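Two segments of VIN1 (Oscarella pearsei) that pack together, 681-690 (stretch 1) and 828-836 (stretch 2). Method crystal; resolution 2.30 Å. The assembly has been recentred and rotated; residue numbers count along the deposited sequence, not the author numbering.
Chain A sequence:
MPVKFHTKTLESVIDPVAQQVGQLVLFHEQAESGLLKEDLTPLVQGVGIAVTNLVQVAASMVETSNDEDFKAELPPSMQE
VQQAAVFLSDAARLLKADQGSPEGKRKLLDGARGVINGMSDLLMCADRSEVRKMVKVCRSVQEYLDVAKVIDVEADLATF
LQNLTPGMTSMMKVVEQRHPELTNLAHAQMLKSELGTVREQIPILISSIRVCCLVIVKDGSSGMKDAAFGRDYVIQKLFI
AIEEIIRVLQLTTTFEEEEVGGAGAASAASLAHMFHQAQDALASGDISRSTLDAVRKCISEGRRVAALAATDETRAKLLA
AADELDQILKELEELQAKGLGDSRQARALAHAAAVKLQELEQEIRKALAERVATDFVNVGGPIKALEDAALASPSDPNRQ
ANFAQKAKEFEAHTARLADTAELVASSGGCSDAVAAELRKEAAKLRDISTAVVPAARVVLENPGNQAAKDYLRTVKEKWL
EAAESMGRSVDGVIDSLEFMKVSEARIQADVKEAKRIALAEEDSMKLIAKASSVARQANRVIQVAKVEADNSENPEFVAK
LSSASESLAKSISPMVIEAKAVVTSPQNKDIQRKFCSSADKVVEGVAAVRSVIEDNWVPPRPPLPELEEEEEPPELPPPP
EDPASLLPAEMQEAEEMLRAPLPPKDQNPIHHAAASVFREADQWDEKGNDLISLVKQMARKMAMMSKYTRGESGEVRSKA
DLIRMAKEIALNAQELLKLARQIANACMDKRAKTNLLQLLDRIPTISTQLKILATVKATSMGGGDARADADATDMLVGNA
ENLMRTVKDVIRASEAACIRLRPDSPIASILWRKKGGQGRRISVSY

Stretch 1 (681-690) ADQWDEKGND
Stretch 2, residues 828-836: ASILWRKKG

Two mostly irregular segments run antiparallel, joined by backbone hydrogen bonds at two points, with a tryptophan pair packed between them. Together they bury 808 Å².

Stretch 1 begins in the last part of a helix and is extended at Trp684 (phi/psi -106/141) and Asp685 (-76/152). A type II turn follows from Glu686 to Asn689, closed by Asn689 N to Glu686 O at 3.0 Å. Stretch 2 leaves a 3-10 segment at Ser829 and is largely extended from Ile830 to Lys835. In register, Trp684 CA lies 4.7 Å from Lys835 CA, and Gly688 CA lies 5.0 Å from Leu831 CA.

At one end, Lys835 N donates to Gln683 O (2.7 Å, 166°), beside a single beta bridge between Trp684 and Lys834. The extended Lys835 side chain brings NZ 3.5 Å from Asp682 OD1, a salt bridge with a weak hydrogen bond. At the other end, Leu831 N donates to Gly688 O (2.8 Å); Ile830 CA also approaches Gly688 O, at 3.4 Å. Gly688 has positive phi (77/15), which favours glycine, and an ideal CB would clash with Leu831 CD1 at 2.6 Å.

Trp684 is buried, with chi1 m and chi2 93°. Trp832 (m, 98°) turns its edge to one face of Trp684; the six-membered ring centroids are 5.2 Å apart and the planes meet at 88°. Lys834 CD covers the opposite face, 3.9 Å from the centroid of the Trp684 six-membered ring. The long aliphatic part of lysine suits this place.

Asn689 has chi1 t. Its ND2 makes a weak hydrogen bond to Leu831 O (3.0 Å) and lies over a face of Trp832, while its OD1 caps the following helix. Asp685 OD1 and Arg833 O approach to 2.8 Å, but both are acceptors and form no hydrogen bond.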

# COMPACT_ATOMS: atom_id res chain seq x y z
N ALA A 681 17.95 2.67 -14.12
CA ALA A 681 17.74 3.66 -15.17
C ALA A 681 18.65 3.45 -16.38
O ALA A 681 18.37 4.03 -17.44
CB ALA A 681 17.96 5.07 -14.61
N ASP A 682 19.70 2.64 -16.26
CA ASP A 682 20.68 2.53 -17.33
C ASP A 682 20.18 1.70 -18.50
O ASP A 682 20.64 1.89 -19.63
CB ASP A 682 21.99 1.94 -16.79
CG ASP A 682 23.13 2.04 -17.78
OD1 ASP A 682 23.19 3.05 -18.52
OD2 ASP A 682 23.98 1.12 -17.82
N GLN A 683 19.24 0.78 -18.26
CA GLN A 683 18.71 -0.05 -19.33
C GLN A 683 17.84 0.74 -20.31
O GLN A 683 17.46 0.19 -21.35
CB GLN A 683 17.92 -1.22 -18.75
CG GLN A 683 16.90 -0.84 -17.70
CD GLN A 683 16.21 -2.04 -17.09
OE1 GLN A 683 16.02 -3.06 -17.75
NE2 GLN A 683 15.83 -1.93 -15.82
N TRP A 684 17.52 1.99 -20.01
CA TRP A 684 16.76 2.86 -20.89
C TRP A 684 17.67 3.90 -21.52
O TRP A 684 18.57 4.44 -20.85
CB TRP A 684 15.63 3.56 -20.14
CG TRP A 684 14.76 2.64 -19.36
CD1 TRP A 684 14.89 2.31 -18.04
CD2 TRP A 684 13.60 1.94 -19.83
NE1 TRP A 684 13.90 1.44 -17.67
CE2 TRP A 684 13.09 1.19 -18.75
CE3 TRP A 684 12.95 1.87 -21.07
CZ2 TRP A 684 11.97 0.39 -18.87
CZ3 TRP A 684 11.83 1.06 -21.19
CH2 TRP A 684 11.35 0.33 -20.09
N ASP A 685 17.45 4.19 -22.80
CA ASP A 685 18.16 5.28 -23.46
C ASP A 685 17.58 6.62 -23.01
O ASP A 685 16.41 6.72 -22.66
CB ASP A 685 18.08 5.14 -24.98
CG ASP A 685 16.69 5.41 -25.52
OD1 ASP A 685 15.70 5.04 -24.84
OD2 ASP A 685 16.58 5.99 -26.61
N GLU A 686 18.42 7.65 -23.05
CA GLU A 686 18.06 8.93 -22.47
C GLU A 686 17.30 9.85 -23.42
O GLU A 686 16.51 10.68 -22.96
CB GLU A 686 19.30 9.67 -21.97
CG GLU A 686 19.83 9.16 -20.64
CD GLU A 686 20.54 10.25 -19.86
OE1 GLU A 686 20.44 11.43 -20.26
OE2 GLU A 686 21.20 9.92 -18.85
N LYS A 687 17.52 9.73 -24.73
CA LYS A 687 16.93 10.68 -25.67
C LYS A 687 15.41 10.59 -25.65
O LYS A 687 14.84 9.50 -25.73
CB LYS A 687 17.47 10.44 -27.08
CG LYS A 687 17.23 9.05 -27.64
CD LYS A 687 17.55 9.00 -29.12
CE LYS A 687 16.75 10.04 -29.89
NZ LYS A 687 17.13 10.10 -31.32
N GLY A 688 14.76 11.74 -25.53
CA GLY A 688 13.32 11.79 -25.43
C GLY A 688 12.78 11.43 -24.07
O GLY A 688 11.57 11.17 -23.95
N ASN A 689 13.62 11.41 -23.04
CA ASN A 689 13.19 10.98 -21.70
C ASN A 689 14.06 11.71 -20.68
O ASN A 689 15.18 11.27 -20.40
CB ASN A 689 13.28 9.47 -21.55
CG ASN A 689 12.60 8.96 -20.30
OD1 ASN A 689 12.38 9.71 -19.35
ND2 ASN A 689 12.26 7.68 -20.30
N ASP A 690 13.54 12.80 -20.13
CA ASP A 690 14.27 13.56 -19.12
C ASP A 690 14.26 12.89 -17.75
O ASP A 690 15.16 13.15 -16.94
CB ASP A 690 13.70 14.97 -19.01
CG ASP A 690 13.73 15.71 -20.34
OD1 ASP A 690 14.66 15.47 -21.14
OD2 ASP A 690 12.83 16.54 -20.58
N ALA A 828 3.10 12.73 -23.66
CA ALA A 828 2.91 11.67 -24.63
C ALA A 828 4.15 11.46 -25.50
O ALA A 828 4.39 10.35 -25.98
CB ALA A 828 1.69 11.97 -25.50
N SER A 829 4.96 12.51 -25.67
CA SER A 829 6.17 12.42 -26.49
C SER A 829 7.36 11.81 -25.74
O SER A 829 8.47 11.81 -26.28
CB SER A 829 6.55 13.80 -27.02
OG SER A 829 5.56 14.30 -27.89
N ILE A 830 7.15 11.31 -24.52
CA ILE A 830 8.24 10.69 -23.78
C ILE A 830 8.56 9.33 -24.40
O ILE A 830 7.69 8.64 -24.93
CB ILE A 830 7.89 10.57 -22.28
CG1 ILE A 830 9.16 10.40 -21.44
CG2 ILE A 830 6.94 9.40 -22.04
CD1 ILE A 830 8.90 10.36 -19.95
N LEU A 831 9.84 8.96 -24.35
CA LEU A 831 10.33 7.75 -24.99
C LEU A 831 10.67 6.71 -23.93
O LEU A 831 11.58 6.91 -23.12
CB LEU A 831 11.55 8.04 -25.86
CG LEU A 831 11.26 8.72 -27.20
CD1 LEU A 831 12.51 8.76 -28.07
CD2 LEU A 831 10.13 8.00 -27.92
N TRP A 832 9.93 5.60 -23.94
CA TRP A 832 10.23 4.47 -23.06
C TRP A 832 10.68 3.27 -23.88
O TRP A 832 10.03 2.22 -23.87
CB TRP A 832 9.02 4.12 -22.20
CG TRP A 832 8.78 5.08 -21.08
CD1 TRP A 832 7.90 6.12 -21.06
CD2 TRP A 832 9.45 5.10 -19.81
NE1 TRP A 832 7.97 6.78 -19.86
CE2 TRP A 832 8.91 6.18 -19.07
CE3 TRP A 832 10.45 4.32 -19.22
CZ2 TRP A 832 9.34 6.49 -17.78
CZ3 TRP A 832 10.87 4.63 -17.94
CH2 TRP A 832 10.32 5.71 -17.23
N ARG A 833 11.79 3.42 -24.60
CA ARG A 833 12.36 2.35 -25.40
C ARG A 833 13.60 1.83 -24.70
O ARG A 833 14.45 2.61 -24.27
CB ARG A 833 12.70 2.85 -26.81
CG ARG A 833 11.54 3.58 -27.50
CD ARG A 833 11.78 3.83 -28.98
NE ARG A 833 12.77 4.88 -29.23
CZ ARG A 833 12.98 5.44 -30.42
NH1 ARG A 833 12.27 5.05 -31.47
NH2 ARG A 833 13.90 6.38 -30.56
N LYS A 834 13.70 0.50 -24.58
CA LYS A 834 14.86 -0.11 -23.96
C LYS A 834 16.12 0.22 -24.76
O LYS A 834 16.09 0.36 -25.99
CB LYS A 834 14.68 -1.63 -23.88
CG LYS A 834 14.91 -2.22 -22.50
CD LYS A 834 13.66 -2.14 -21.64
CE LYS A 834 13.83 -2.92 -20.35
NZ LYS A 834 12.55 -3.04 -19.60
N LYS A 835 17.24 0.35 -24.05
CA LYS A 835 18.49 0.74 -24.67
C LYS A 835 18.97 -0.34 -25.64
O LYS A 835 18.57 -1.50 -25.58
CB LYS A 835 19.56 0.99 -23.61
CG LYS A 835 20.58 2.05 -23.99
CD LYS A 835 21.51 2.35 -22.82
CE LYS A 835 22.27 3.64 -23.05
NZ LYS A 835 23.09 4.01 -21.86
N GLY A 836 19.83 0.07 -26.56
CA GLY A 836 20.35 -0.82 -27.58
C GLY A 836 19.42 -0.93 -28.78
O GLY A 836 18.39 -0.26 -28.83